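Local structure of ORF14 (Streptomyces clavuligerus, 2WPW) at residues T122-E127 and W328-A333; L59-V64 and A73-L78; P83-D88 and H116-L121. The protein binds acetyl-CoA and, as a tandem GCN5-related N-acetyltransferase, probably transfers acyl groups to a substrate. All coordinates share one frame; numbering follows the deposited sequence.

Interaction 1. Residues T122-E127 and W328-A333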
loop_
_atom_site.group_PDB
_atom_site.type_symbol
_atom_site.label_atom_id
_atom_site.label_comp_id
_atom_site.label_asym_id
_atom_site.label_seq_id
_atom_site.Cartn_x
_atom_site.Cartn_y
_atom_site.Cartn_z
ATOM N N THR A 122 15.057 4.447 -1.035
ATOM C CA THR A 122 14.193 4.317 0.155
ATOM C C THR A 122 13.486 2.937 0.191
ATOM O O THR A 122 13.255 2.287 -0.855
ATOM C CB THR A 122 13.159 5.475 0.218
ATOM O OG1 THR A 122 12.412 5.492 -1.005
ATOM C CG2 THR A 122 13.904 6.869 0.399
ATOM N N ALA A 123 13.159 2.483 1.391
ATOM C CA ALA A 123 12.442 1.231 1.524
ATOM C C ALA A 123 11.580 1.244 2.749
ATOM O O ALA A 123 11.795 2.002 3.684
ATOM C CB ALA A 123 13.431 0.083 1.586
ATOM N N THR A 124 10.569 0.399 2.736
ATOM C CA THR A 124 9.771 0.113 3.914
ATOM C C THR A 124 10.153 -1.251 4.470
ATOM O O THR A 124 10.201 -2.246 3.741
ATOM C CB THR A 124 8.336 0.075 3.540
ATOM O OG1 THR A 124 7.985 1.369 3.076
ATOM C CG2 THR A 124 7.457 -0.281 4.777
ATOM N N VAL A 125 10.410 -1.316 5.771
ATOM C CA VAL A 125 10.963 -2.547 6.333
ATOM C C VAL A 125 10.087 -2.967 7.480
ATOM O O VAL A 125 9.820 -2.148 8.356
ATOM C CB VAL A 125 12.421 -2.312 6.841
ATOM C CG1 VAL A 125 13.013 -3.564 7.539
ATOM C CG2 VAL A 125 13.320 -1.818 5.696
ATOM N N VAL A 126 9.649 -4.231 7.512
ATOM C CA VAL A 126 8.734 -4.650 8.597
ATOM C C VAL A 126 9.477 -4.911 9.889
ATOM O O VAL A 126 10.390 -5.729 9.886
ATOM C CB VAL A 126 7.944 -5.916 8.226
ATOM C CG1 VAL A 126 7.090 -6.360 9.426
ATOM C CG2 VAL A 126 7.076 -5.629 6.987
ATOM N N GLU A 127 9.121 -4.214 10.977
ATOM C CA GLU A 127 9.771 -4.455 12.269
ATOM C C GLU A 127 8.757 -4.536 13.359
ATOM O O GLU A 127 7.545 -4.536 13.097
ATOM C CB GLU A 127 10.756 -3.372 12.618
ATOM C CG GLU A 127 11.715 -3.111 11.497
ATOM C CD GLU A 127 12.949 -2.334 11.951
ATOM O OE1 GLU A 127 13.621 -2.869 12.857
ATOM O OE2 GLU A 127 13.222 -1.217 11.399
ATOM N N TRP A 328 5.853 -0.507 10.222
ATOM C CA TRP A 328 6.371 -0.265 8.904
ATOM C C TRP A 328 7.442 0.840 8.937
ATOM O O TRP A 328 7.105 1.987 8.799
ATOM C CB TRP A 328 5.209 0.118 7.977
ATOM C CG TRP A 328 4.387 -1.068 7.522
ATOM C CD1 TRP A 328 4.536 -2.373 7.942
ATOM C CD2 TRP A 328 3.244 -1.067 6.647
ATOM N NE1 TRP A 328 3.607 -3.161 7.361
ATOM C CE2 TRP A 328 2.802 -2.411 6.550
ATOM C CE3 TRP A 328 2.579 -0.072 5.895
ATOM C CZ2 TRP A 328 1.723 -2.802 5.731
ATOM C CZ3 TRP A 328 1.501 -0.445 5.084
ATOM C CH2 TRP A 328 1.089 -1.811 4.994
ATOM N N VAL A 329 8.717 0.484 9.151
ATOM C CA VAL A 329 9.818 1.453 9.340
ATOM C C VAL A 329 10.436 1.929 7.986
ATOM O O VAL A 329 10.594 1.133 7.086
ATOM C CB VAL A 329 10.930 0.843 10.210
ATOM C CG1 VAL A 329 11.982 1.926 10.631
ATOM C CG2 VAL A 329 10.333 0.082 11.424
ATOM N N PHE A 330 10.742 3.224 7.846
ATOM C CA PHE A 330 11.288 3.744 6.569
ATOM C C PHE A 330 12.794 3.868 6.603
ATOM O O PHE A 330 13.352 4.398 7.548
ATOM C CB PHE A 330 10.650 5.107 6.215
ATOM C CG PHE A 330 9.156 5.063 6.243
ATOM C CD1 PHE A 330 8.467 4.160 5.439
ATOM C CD2 PHE A 330 8.439 5.838 7.128
ATOM C CE1 PHE A 330 7.074 4.051 5.495
ATOM C CE2 PHE A 330 7.040 5.746 7.181
ATOM C CZ PHE A 330 6.362 4.834 6.371
ATOM N N TRP A 331 13.455 3.398 5.559
ATOM C CA TRP A 331 14.902 3.472 5.515
ATOM C C TRP A 331 15.334 4.175 4.245
ATOM O O TRP A 331 14.594 4.242 3.268
ATOM C CB TRP A 331 15.590 2.090 5.646
ATOM C CG TRP A 331 15.285 1.260 6.888
ATOM C CD1 TRP A 331 14.039 0.922 7.369
ATOM C CD2 TRP A 331 16.227 0.579 7.748
ATOM N NE1 TRP A 331 14.152 0.129 8.505
ATOM C CE2 TRP A 331 15.471 -0.111 8.750
ATOM C CE3 TRP A 331 17.631 0.516 7.798
ATOM C CZ2 TRP A 331 16.064 -0.859 9.769
ATOM C CZ3 TRP A 331 18.229 -0.249 8.817
ATOM C CH2 TRP A 331 17.436 -0.933 9.784
ATOM N N THR A 332 16.532 4.749 4.289
ATOM C CA THR A 332 17.118 5.441 3.147
ATOM C C THR A 332 18.573 5.003 3.085
ATOM O O THR A 332 19.156 4.541 4.083
ATOM C CB THR A 332 17.157 6.986 3.301
ATOM O OG1 THR A 332 17.745 7.294 4.549
ATOM C CG2 THR A 332 15.777 7.620 3.301
ATOM N N ALA A 333 19.160 5.162 1.911
ATOM C CA ALA A 333 20.542 4.880 1.742
ATOM C C ALA A 333 21.025 5.632 0.538
ATOM O O ALA A 333 20.241 6.057 -0.325
ATOM C CB ALA A 333 20.767 3.368 1.549
#
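Glu127 reaches back from the end of strand 120-127, past Val329, to the indole of Trp331, and its side chain can be followed atom by atom. CG sits beside its own backbone N (chi1 -51°), which sends the chain along this path. Glu127 CB lies 3.7 Å from Val329 CG2, and Glu127 CG 3.5 Å from that same methyl; CD still brushes it. At the tip, Glu127 OE2 lies 3.2 Å from Val329 CG2 and also nears Trp331 CZ2. It arrives in plane at the edge of the Trp331 ring, where NE1 donates a weak hydrogen bond of 3.3 Å to Glu127 OE2, bent to 133°. OE2 also forms a salt bridge with Arg150, its stronger partner, so the indole N-H is a second, looser hold on a charge already paired.

Over one face of the indole comes Val125, whose CG2 methyl makes a CH-pi contact 3.6 Å from the centroid of the five-membered ring of Trp331. On the other side of the sheet the packing is lighter. The CG2 methyls of Thr122 and Thr332 meet at 3.5 Å, and Thr124 OG1 lies in plane at the ring edge of Phe330, 3.7 Å from CD1.

Between the two layers of side chains the backbones run antiparallel. Four hydrogen bonds join Ala123 with Trp331 and Val125 with Val329, both hydrogen-bonded pairs. Although some 200 residues separate the segments, the last strand of the chain is laid beside strand 120-127. There strand 323-334 lies between strands 120-127 and 149-162. Trp331 rests on Ala140 and Ala143 of helix 138-146, Trp328 stacks on His158, and Ala123, on the side of Trp331, touches bound acetyl-CoA.

Interaction 2. Residues L59-V64 and A73-L78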
loop_
_atom_site.group_PDB
_atom_site.type_symbol
_atom_site.label_atom_id
_atom_site.label_comp_id
_atom_site.label_asym_id
_atom_site.label_seq_id
_atom_site.Cartn_x
_atom_site.Cartn_y
_atom_site.Cartn_z
ATOM N N LEU A 59 8.594 2.333 -13.595
ATOM C CA LEU A 59 8.884 1.100 -12.868
ATOM C C LEU A 59 10.081 0.397 -13.439
ATOM O O LEU A 59 10.157 0.158 -14.626
ATOM C CB LEU A 59 7.705 0.127 -12.872
ATOM C CG LEU A 59 6.342 0.623 -12.363
ATOM C CD1 LEU A 59 5.405 -0.556 -12.221
ATOM C CD2 LEU A 59 6.391 1.396 -11.066
ATOM N N ASP A 60 11.036 0.050 -12.605
ATOM C CA ASP A 60 12.171 -0.697 -13.128
ATOM C C ASP A 60 12.218 -2.073 -12.460
ATOM O O ASP A 60 12.746 -2.197 -11.374
ATOM C CB ASP A 60 13.444 0.098 -12.886
ATOM C CG ASP A 60 14.560 -0.274 -13.848
ATOM O OD1 ASP A 60 14.619 -1.419 -14.353
ATOM O OD2 ASP A 60 15.417 0.597 -14.064
ATOM N N ASP A 61 11.658 -3.094 -13.101
ATOM C CA ASP A 61 11.484 -4.407 -12.485
ATOM C C ASP A 61 12.473 -5.448 -12.974
ATOM O O ASP A 61 12.725 -5.577 -14.177
ATOM C CB ASP A 61 10.065 -4.932 -12.724
ATOM C CG ASP A 61 8.994 -4.035 -12.089
ATOM O OD1 ASP A 61 9.242 -3.464 -11.021
ATOM O OD2 ASP A 61 7.888 -3.906 -12.639
ATOM N N TRP A 62 12.994 -6.244 -12.050
ATOM C CA TRP A 62 13.993 -7.251 -12.395
ATOM C C TRP A 62 13.792 -8.567 -11.673
ATOM O O TRP A 62 13.317 -8.638 -10.536
ATOM C CB TRP A 62 15.430 -6.755 -12.075
ATOM C CG TRP A 62 15.867 -5.660 -12.939
ATOM C CD1 TRP A 62 15.454 -4.381 -12.882
ATOM C CD2 TRP A 62 16.757 -5.751 -14.034
ATOM N NE1 TRP A 62 16.036 -3.641 -13.861
ATOM C CE2 TRP A 62 16.862 -4.459 -14.585
ATOM C CE3 TRP A 62 17.521 -6.799 -14.590
ATOM C CZ2 TRP A 62 17.710 -4.163 -15.676
ATOM C CZ3 TRP A 62 18.354 -6.518 -15.673
ATOM C CH2 TRP A 62 18.437 -5.193 -16.210
ATOM N N VAL A 63 14.242 -9.620 -12.321
ATOM C CA VAL A 63 14.309 -10.914 -11.687
ATOM C C VAL A 63 15.762 -11.432 -11.767
ATOM O O VAL A 63 16.497 -11.120 -12.716
ATOM C CB VAL A 63 13.307 -11.832 -12.370
ATOM C CG1 VAL A 63 13.818 -13.179 -12.489
ATOM C CG2 VAL A 63 11.881 -11.743 -11.658
ATOM N N VAL A 64 16.191 -12.189 -10.769
ATOM C CA VAL A 64 17.500 -12.760 -10.827
ATOM C C VAL A 64 17.320 -14.278 -10.855
ATOM O O VAL A 64 16.461 -14.834 -10.123
ATOM C CB VAL A 64 18.376 -12.257 -9.625
ATOM C CG1 VAL A 64 18.280 -13.169 -8.471
ATOM C CG2 VAL A 64 19.771 -12.186 -9.996
ATOM N N ALA A 73 13.921 -11.284 -6.813
ATOM C CA ALA A 73 13.303 -10.174 -7.553
ATOM C C ALA A 73 13.598 -8.799 -6.939
ATOM O O ALA A 73 13.732 -8.641 -5.699
ATOM C CB ALA A 73 11.837 -10.385 -7.663
ATOM N N LEU A 74 13.717 -7.809 -7.827
ATOM C CA LEU A 74 13.940 -6.436 -7.433
ATOM C C LEU A 74 13.018 -5.539 -8.252
ATOM O O LEU A 74 13.007 -5.596 -9.468
ATOM C CB LEU A 74 15.394 -6.025 -7.630
ATOM C CG LEU A 74 15.681 -4.512 -7.411
ATOM C CD1 LEU A 74 15.777 -4.162 -5.926
ATOM C CD2 LEU A 74 17.015 -4.155 -8.094
ATOM N N ARG A 75 12.200 -4.744 -7.583
ATOM C CA ARG A 75 11.386 -3.771 -8.288
ATOM C C ARG A 75 11.675 -2.373 -7.723
ATOM O O ARG A 75 11.669 -2.122 -6.497
ATOM C CB ARG A 75 9.927 -4.103 -8.098
ATOM C CG ARG A 75 9.546 -5.470 -8.553
ATOM C CD ARG A 75 7.952 -5.647 -8.571
ATOM N NE ARG A 75 7.336 -4.795 -9.597
ATOM C CZ ARG A 75 6.040 -4.654 -9.782
ATOM N NH1 ARG A 75 5.163 -5.245 -8.962
ATOM N NH2 ARG A 75 5.610 -3.880 -10.782
ATOM N N LEU A 76 11.943 -1.447 -8.604
ATOM C CA LEU A 76 12.149 -0.091 -8.163
ATOM C C LEU A 76 11.075 0.757 -8.822
ATOM O O LEU A 76 10.690 0.498 -9.998
ATOM C CB LEU A 76 13.529 0.407 -8.569
ATOM C CG LEU A 76 14.810 -0.263 -8.026
ATOM C CD1 LEU A 76 15.979 0.517 -8.445
ATOM C CD2 LEU A 76 14.826 -0.319 -6.554
ATOM N N ALA A 77 10.576 1.735 -8.042
ATOM C CA ALA A 77 9.672 2.790 -8.497
ATOM C C ALA A 77 10.469 4.090 -8.534
ATOM O O ALA A 77 11.067 4.441 -7.537
ATOM C CB ALA A 77 8.458 2.942 -7.551
ATOM N N LEU A 78 10.472 4.779 -9.685
ATOM C CA LEU A 78 11.194 6.057 -9.871
ATOM C C LEU A 78 10.227 7.240 -10.079
ATOM O O LEU A 78 9.726 7.455 -11.213
ATOM C CB LEU A 78 12.064 5.972 -11.124
ATOM C CG LEU A 78 13.468 5.316 -11.056
ATOM C CD1 LEU A 78 13.624 4.460 -9.852
ATOM C CD2 LEU A 78 13.767 4.484 -12.344
HETATM O O HOH W 1 8.626 -1.240 -9.790
#
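Asp60 and Arg75 have the largest surfaces buried here, and they work on different sides of the sheet. The backbone of Asp60 is paired with Leu76 in both directions: its N donates to Leu76 O over 2.7 Å and its O accepts from Leu76 N. The carboxylate is turned along its own strand, with CG anti to the backbone N (chi1 -156°). This brings Asp60 OD1 to Trp62 NE1 at 2.7 Å, the indole N-H approaching from above the carboxylate plane. OD2 of Asp60 is held by His116, so both oxygens have a donor.

These strands, 57-66 and 69-79, form a beta hairpin of the N-terminal GNAT unit. Asp60, Trp62, Leu74 and Leu76 project to the side covered by helix 101-115, where Leu74 packs on Leu105 and Ala109, and Trp62 meets His108 edge-to-face.

On the reverse side Arg75 bends at chi3 (67°) and curls back over its non-hydrogen-bonded partner Asp61. It grips that residue side-on with two nitrogens: NE donates to Asp61 OD1 at 2.7 Å, with OD1 in the guanidinium plane, and NH2 donates to Asp61 OD2 at 2.9 Å. The two flat groups are steeply inclined, 71° apart, so the nitrogens meet the carboxylate from above its plane. A water adds to the grip, donating to Asp61 OD1 at 2.6 Å and to Leu76 O at 2.7 Å. Leu59, next in buried area, lays its CD1 methyl 3.6 Å from Arg75 NH2, obliquely to the guanidinium. The remaining terminal nitrogen of Arg75, NH1, is hydrogen-bonded to Ser49 OG.

Interaction 3. Residues P83-D88 and H116-L121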
loop_
_atom_site.group_PDB
_atom_site.type_symbol
_atom_site.label_atom_id
_atom_site.label_comp_id
_atom_site.label_asym_id
_atom_site.label_seq_id
_atom_site.Cartn_x
_atom_site.Cartn_y
_atom_site.Cartn_z
ATOM N N PRO A 83 14.693 12.780 -6.621
ATOM C CA PRO A 83 16.057 12.266 -6.645
ATOM C C PRO A 83 16.178 10.920 -5.902
ATOM O O PRO A 83 17.278 10.460 -5.592
ATOM C CB PRO A 83 16.843 13.371 -5.929
ATOM C CG PRO A 83 15.808 13.882 -4.866
ATOM C CD PRO A 83 14.452 13.713 -5.494
ATOM N N THR A 84 15.064 10.265 -5.662
ATOM C CA THR A 84 15.162 9.004 -5.015
ATOM C C THR A 84 14.657 7.874 -5.910
ATOM O O THR A 84 14.073 8.107 -6.976
ATOM C CB THR A 84 14.327 8.990 -3.735
ATOM O OG1 THR A 84 12.984 9.365 -4.071
ATOM C CG2 THR A 84 14.851 9.982 -2.767
ATOM N N ALA A 85 14.911 6.646 -5.461
ATOM C CA ALA A 85 14.450 5.452 -6.141
ATOM C C ALA A 85 13.857 4.621 -5.049
ATOM O O ALA A 85 14.539 4.306 -4.118
ATOM C CB ALA A 85 15.583 4.734 -6.809
ATOM N N ARG A 86 12.576 4.323 -5.132
ATOM C CA ARG A 86 11.934 3.640 -4.051
ATOM C C ARG A 86 12.037 2.129 -4.278
ATOM O O ARG A 86 11.684 1.640 -5.330
ATOM C CB ARG A 86 10.461 4.098 -3.931
ATOM C CG ARG A 86 9.685 3.536 -2.685
ATOM C CD ARG A 86 8.126 3.479 -2.934
ATOM N NE ARG A 86 7.787 4.650 -3.734
ATOM C CZ ARG A 86 6.881 4.670 -4.684
ATOM N NH1 ARG A 86 6.191 3.563 -4.927
ATOM N NH2 ARG A 86 6.690 5.783 -5.374
ATOM N N VAL A 87 12.483 1.386 -3.287
ATOM C CA VAL A 87 12.619 -0.041 -3.455
ATOM C C VAL A 87 11.283 -0.713 -3.136
ATOM O O VAL A 87 10.942 -0.863 -1.950
ATOM C CB VAL A 87 13.698 -0.590 -2.473
ATOM C CG1 VAL A 87 13.695 -2.138 -2.494
ATOM C CG2 VAL A 87 15.110 -0.051 -2.809
ATOM N N ASP A 88 10.493 -1.107 -4.149
ATOM C CA ASP A 88 9.189 -1.676 -3.825
ATOM C C ASP A 88 9.308 -3.181 -3.562
ATOM O O ASP A 88 8.442 -3.783 -2.946
ATOM C CB ASP A 88 8.212 -1.489 -4.954
ATOM C CG ASP A 88 7.509 -0.107 -4.941
ATOM O OD1 ASP A 88 7.142 0.350 -6.059
ATOM O OD2 ASP A 88 7.261 0.496 -3.846
ATOM N N HIS A 116 19.949 6.220 -13.155
ATOM C CA HIS A 116 18.716 6.973 -13.300
ATOM C C HIS A 116 18.775 8.315 -12.608
ATOM O O HIS A 116 17.733 8.925 -12.374
ATOM C CB HIS A 116 17.588 6.207 -12.612
ATOM C CG HIS A 116 17.030 5.086 -13.426
ATOM N ND1 HIS A 116 16.707 5.225 -14.756
ATOM C CD2 HIS A 116 16.700 3.814 -13.086
ATOM C CE1 HIS A 116 16.196 4.091 -15.200
ATOM N NE2 HIS A 116 16.194 3.213 -14.213
ATOM N N ASP A 117 19.976 8.742 -12.212
ATOM C CA ASP A 117 20.135 10.015 -11.557
ATOM C C ASP A 117 19.492 10.158 -10.204
ATOM O O ASP A 117 19.002 11.210 -9.872
ATOM C CB ASP A 117 19.572 11.095 -12.427
ATOM C CG ASP A 117 20.607 11.697 -13.279
ATOM O OD1 ASP A 117 20.285 12.038 -14.452
ATOM O OD2 ASP A 117 21.760 11.813 -12.768
ATOM N N ARG A 118 19.515 9.114 -9.405
ATOM C CA ARG A 118 18.996 9.214 -8.049
ATOM C C ARG A 118 20.109 9.020 -7.046
ATOM O O ARG A 118 20.956 8.143 -7.191
ATOM C CB ARG A 118 17.882 8.197 -7.828
ATOM C CG ARG A 118 16.505 8.716 -8.350
ATOM C CD ARG A 118 16.314 8.429 -9.779
ATOM N NE ARG A 118 15.314 9.162 -10.576
ATOM C CZ ARG A 118 13.982 9.265 -10.394
ATOM N NH1 ARG A 118 13.342 8.888 -9.288
ATOM N NH2 ARG A 118 13.273 9.874 -11.333
ATOM N N THR A 119 20.099 9.848 -6.017
ATOM C CA THR A 119 21.114 9.805 -4.982
ATOM C C THR A 119 20.784 8.933 -3.743
ATOM O O THR A 119 21.686 8.447 -3.073
ATOM C CB THR A 119 21.516 11.236 -4.583
ATOM O OG1 THR A 119 20.407 11.891 -3.951
ATOM C CG2 THR A 119 21.864 12.030 -5.852
ATOM N N THR A 120 19.526 8.702 -3.449
ATOM C CA THR A 120 19.184 7.813 -2.312
ATOM C C THR A 120 18.179 6.708 -2.726
ATOM O O THR A 120 17.426 6.858 -3.693
ATOM C CB THR A 120 18.567 8.629 -1.128
ATOM O OG1 THR A 120 17.604 9.529 -1.673
ATOM C CG2 THR A 120 19.618 9.499 -0.373
ATOM N N LEU A 121 18.213 5.588 -2.016
ATOM C CA LEU A 121 17.196 4.568 -2.149
ATOM C C LEU A 121 16.364 4.617 -0.896
ATOM O O LEU A 121 16.885 4.811 0.183
ATOM C CB LEU A 121 17.798 3.180 -2.274
ATOM C CG LEU A 121 18.398 2.865 -3.636
ATOM C CD1 LEU A 121 19.629 3.716 -3.805
ATOM C CD2 LEU A 121 18.729 1.371 -3.797
#
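Ala85 and Thr120 make the backbone bond that brings strands 84-92 and 120-127 together: Ala85 N donates to Thr120 O over 3.1 Å. Two residues back from Ala85, Pro83 O accepts from Thr119 N at 2.9 Å, though the bond is bent (135°). Ala85 O receives a CA-H...O contact from Leu121 CA at 3.3 Å and is also paired with the backbone of Thr122, which carries the parallel pairing onward.

Helix 101-115 connects the two strands in the chain, completing the beta-alpha-beta unit of the GNAT fold. Acetyl-CoA is bound by residues such as Arg99, Gly100 and Gly102, in the stretch running from the first strand into the helix. At its far end the helix closes in a Schellman motif: Asp117, with positive phi, lets Arg118 N return to Ala113 O, and the chain then turns into the second strand.

Arg118 points toward strand 84-92, and a bend at chi2 (86°) turns its guanidinium edge to the modelled position of Thr84 O, which is uncertain. The Arg118 NH1 to Thr84 O separation of 2.5 Å is too short to trust in detail, but NH2 has a separate acceptor in Pro79 O. Cutting the side chain back to an alanine is likely to leave Pro79 O without that donor and open a gap beside the Pro83-Thr84 backbone.

Among the apolar groups, Val87 CG2 meets Leu121 CD2 at 4.0 Å, and Leu121 continues onto Trp106 and Ala109 of helix 101-115.

All three involve strands of the N-terminal acetyltransferase unit, to which interaction 1 adds the last strand of the chain, and none is wholly core. Interactions 1 and 3 share strand 120-127, one on each edge: Thr122 O to Val87 N and Ala333 O to Leu121 N, both probable hydrogen bonds, tie them together. Interaction 2 lies nearer the sheet edge, next to strand 8-12, and joins interaction 3 through strands 69-79 and 84-92, and through Asp60 OD2 with His116 NE2. Their chemistry differs accordingly. Interaction 1, beside acetyl-CoA, sets aromatic and aliphatic packing on paired backbones; interaction 2 adds a full salt bridge; interaction 3, with several exposed residues and much loop, relies chiefly on backbone polar atoms.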